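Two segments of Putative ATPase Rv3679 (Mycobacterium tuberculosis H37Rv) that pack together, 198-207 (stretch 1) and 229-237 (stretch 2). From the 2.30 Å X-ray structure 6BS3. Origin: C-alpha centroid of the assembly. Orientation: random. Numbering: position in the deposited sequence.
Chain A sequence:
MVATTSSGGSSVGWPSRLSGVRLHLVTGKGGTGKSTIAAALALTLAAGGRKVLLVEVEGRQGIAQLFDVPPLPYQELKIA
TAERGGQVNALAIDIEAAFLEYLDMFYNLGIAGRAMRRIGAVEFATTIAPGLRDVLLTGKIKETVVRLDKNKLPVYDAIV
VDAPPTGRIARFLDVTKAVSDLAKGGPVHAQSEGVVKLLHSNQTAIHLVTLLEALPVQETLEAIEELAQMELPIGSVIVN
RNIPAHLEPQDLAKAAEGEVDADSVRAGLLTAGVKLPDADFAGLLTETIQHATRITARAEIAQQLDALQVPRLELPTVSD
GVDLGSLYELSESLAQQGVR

Stretch 1, residues 198-207: LLHSNQTAIH
Stretch 2 229-237: QMELPIGSV

The contact between these two stretches of the putative ATPase Rv3679 illustrates how a short parallel strand pairing is extended by histidines that bond to backbone atoms of the partner. In stretch 1 a helix gives way to a type I turn from Ser-201 to Thr-204, then strand 204-207; stretch 2 leaves its helix at Glu-231 (phi/psi 64/37), a Schellman motif, and enters strand 234-237. The strand directions differ by 29°, with a closest axial approach of 4.1 Å.

Ile-206 (phi/psi -106/118; chi1 -60°, m; chi2 140°, between wells) sets the register opposite Ile-234 (-87/137; both chi angles m), their CA atoms 4.8 Å apart and their side chains on the same sheet face. As is usual in parallel pairing, one residue bonds to both neighbours of its partner: Ile-206 N donates to Pro-233 O (2.9 Å), and Gly-235 N to Ile-206 O (2.7 Å, nearly linear at 168°). Beyond this, His-207 (chi1 -50°, chi2 -67°) turns its ring edge to the backbone, and ND1 accepts from Ser-236 N at 3.0 Å. Gly-235 (-99/-92) leaves room for the ring: an ideal CB on it would lie 2.4 Å from His-207 CE1, a clash.

At the other end, His-200 (chi1 -72°, chi2 80°) donates from NE2 to Met-230 O at 2.8 Å, reaching a carbonyl just before Glu-231. Leu-232 (m, t) lays CD2 over one face of this ring, 3.8 Å from its centroid, and CD2 also lies 3.8 Å from Leu-199 CB; Leu-232 CB meets Ile-206 CD1 at 3.9 Å. Pro-233, C-gamma endo, points toward stretch 1; lacking an N-H, it meets carbonyls through ring carbons, CD 3.0 Å from Leu-199 O and CG 3.2 Å from Thr-204 O. Back in the helix, Leu-198 O accepts from Thr-204 OG1 (2.7 Å) and Ser-201 OG (2.9 Å), tying the helix to the start of the strand.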

# COMPACT_ATOMS: atom_id res chain seq x y z
N LEU A 198 3.90 25.71 -14.22
CA LEU A 198 2.66 24.96 -14.40
C LEU A 198 2.18 24.38 -13.08
O LEU A 198 1.02 24.61 -12.71
CB LEU A 198 2.80 23.86 -15.49
CG LEU A 198 1.61 22.87 -15.62
CD1 LEU A 198 0.33 23.58 -16.05
CD2 LEU A 198 1.91 21.77 -16.59
N LEU A 199 3.06 23.66 -12.36
CA LEU A 199 2.74 23.01 -11.07
C LEU A 199 2.24 23.96 -10.00
O LEU A 199 1.30 23.61 -9.29
CB LEU A 199 3.91 22.18 -10.53
CG LEU A 199 4.32 20.96 -11.36
CD1 LEU A 199 5.61 20.37 -10.82
CD2 LEU A 199 3.19 19.92 -11.43
N HIS A 200 2.82 25.16 -9.91
CA HIS A 200 2.49 26.19 -8.92
C HIS A 200 1.28 27.08 -9.31
O HIS A 200 0.77 27.81 -8.46
CB HIS A 200 3.74 27.03 -8.57
CG HIS A 200 4.71 26.23 -7.75
ND1 HIS A 200 5.57 25.30 -8.34
CD2 HIS A 200 4.86 26.17 -6.41
CE1 HIS A 200 6.21 24.72 -7.34
NE2 HIS A 200 5.82 25.21 -6.16
N SER A 201 0.77 26.97 -10.55
CA SER A 201 -0.35 27.77 -11.02
C SER A 201 -1.74 27.22 -10.66
O SER A 201 -1.87 26.11 -10.13
CB SER A 201 -0.26 28.00 -12.53
OG SER A 201 -0.67 26.85 -13.23
N ASN A 202 -2.78 28.02 -11.00
CA ASN A 202 -4.21 27.74 -10.87
C ASN A 202 -4.68 26.74 -11.95
O ASN A 202 -5.85 26.39 -11.98
CB ASN A 202 -5.04 29.06 -10.90
CG ASN A 202 -5.05 29.86 -12.21
OD1 ASN A 202 -4.67 29.40 -13.30
ND2 ASN A 202 -5.53 31.09 -12.12
N GLN A 203 -3.75 26.29 -12.83
CA GLN A 203 -3.99 25.29 -13.88
C GLN A 203 -3.78 23.88 -13.31
O GLN A 203 -4.08 22.90 -13.99
CB GLN A 203 -3.00 25.49 -15.05
CG GLN A 203 -3.18 26.79 -15.81
CD GLN A 203 -4.26 26.65 -16.85
OE1 GLN A 203 -5.45 26.80 -16.56
NE2 GLN A 203 -3.85 26.34 -18.07
N THR A 204 -3.26 23.78 -12.08
CA THR A 204 -2.96 22.52 -11.39
C THR A 204 -3.74 22.42 -10.07
O THR A 204 -4.06 23.44 -9.46
CB THR A 204 -1.41 22.40 -11.19
OG1 THR A 204 -0.76 22.59 -12.45
CG2 THR A 204 -0.97 21.05 -10.60
N ALA A 205 -4.02 21.18 -9.64
CA ALA A 205 -4.64 20.83 -8.35
C ALA A 205 -4.24 19.42 -7.99
O ALA A 205 -4.27 18.53 -8.84
CB ALA A 205 -6.17 20.94 -8.41
N ILE A 206 -3.86 19.22 -6.73
CA ILE A 206 -3.49 17.91 -6.16
C ILE A 206 -4.65 17.45 -5.27
O ILE A 206 -4.97 18.13 -4.29
CB ILE A 206 -2.14 17.97 -5.40
CG1 ILE A 206 -0.99 18.41 -6.32
CG2 ILE A 206 -1.81 16.62 -4.72
CD1 ILE A 206 0.01 19.35 -5.74
N HIS A 207 -5.26 16.31 -5.63
CA HIS A 207 -6.35 15.67 -4.89
C HIS A 207 -5.75 14.52 -4.08
O HIS A 207 -4.83 13.84 -4.54
CB HIS A 207 -7.47 15.17 -5.84
CG HIS A 207 -7.93 16.21 -6.81
ND1 HIS A 207 -8.61 17.35 -6.38
CD2 HIS A 207 -7.74 16.28 -8.15
CE1 HIS A 207 -8.81 18.07 -7.48
NE2 HIS A 207 -8.32 17.46 -8.56
N GLN A 229 3.76 24.01 2.08
CA GLN A 229 5.09 24.59 2.29
C GLN A 229 5.81 24.85 0.96
O GLN A 229 6.55 25.82 0.84
CB GLN A 229 5.96 23.69 3.18
CG GLN A 229 5.68 23.86 4.67
CD GLN A 229 6.57 23.02 5.55
OE1 GLN A 229 7.20 23.54 6.49
NE2 GLN A 229 6.65 21.71 5.30
N MET A 230 5.57 23.99 -0.03
CA MET A 230 6.15 24.10 -1.37
C MET A 230 5.33 25.05 -2.24
O MET A 230 5.73 25.36 -3.37
CB MET A 230 6.20 22.72 -2.02
CG MET A 230 7.21 21.77 -1.38
SD MET A 230 7.13 20.11 -2.10
CE MET A 230 7.86 20.42 -3.72
N GLU A 231 4.18 25.53 -1.71
CA GLU A 231 3.22 26.42 -2.37
C GLU A 231 2.59 25.72 -3.59
O GLU A 231 2.31 26.34 -4.62
CB GLU A 231 3.82 27.80 -2.68
CG GLU A 231 3.68 28.76 -1.50
CD GLU A 231 4.88 29.61 -1.13
OE1 GLU A 231 5.15 29.73 0.09
OE2 GLU A 231 5.54 30.16 -2.04
N LEU A 232 2.35 24.41 -3.44
CA LEU A 232 1.71 23.60 -4.48
C LEU A 232 0.18 23.59 -4.25
O LEU A 232 -0.26 23.47 -3.11
CB LEU A 232 2.32 22.19 -4.54
CG LEU A 232 3.70 22.10 -5.20
CD1 LEU A 232 4.36 20.80 -4.89
CD2 LEU A 232 3.63 22.28 -6.71
N PRO A 233 -0.64 23.79 -5.31
CA PRO A 233 -2.10 23.87 -5.12
C PRO A 233 -2.80 22.57 -4.75
O PRO A 233 -2.74 21.58 -5.47
CB PRO A 233 -2.60 24.42 -6.46
CG PRO A 233 -1.59 23.99 -7.43
CD PRO A 233 -0.28 24.00 -6.73
N ILE A 234 -3.50 22.61 -3.60
CA ILE A 234 -4.32 21.51 -3.10
C ILE A 234 -5.71 21.67 -3.73
O ILE A 234 -6.23 22.78 -3.84
CB ILE A 234 -4.36 21.50 -1.53
CG1 ILE A 234 -2.92 21.45 -0.90
CG2 ILE A 234 -5.27 20.39 -0.95
CD1 ILE A 234 -1.97 20.37 -1.42
N GLY A 235 -6.27 20.55 -4.17
CA GLY A 235 -7.60 20.50 -4.77
C GLY A 235 -8.62 20.04 -3.75
O GLY A 235 -9.14 20.86 -3.00
N SER A 236 -8.89 18.74 -3.69
CA SER A 236 -9.87 18.18 -2.77
C SER A 236 -9.31 16.99 -1.99
O SER A 236 -8.41 16.31 -2.45
CB SER A 236 -11.09 17.69 -3.55
OG SER A 236 -11.92 18.73 -4.03
N VAL A 237 -9.90 16.71 -0.82
CA VAL A 237 -9.63 15.48 -0.09
C VAL A 237 -10.80 14.55 -0.50
O VAL A 237 -11.95 14.96 -0.41
CB VAL A 237 -9.50 15.64 1.45
CG1 VAL A 237 -9.53 14.28 2.16
CG2 VAL A 237 -8.23 16.40 1.81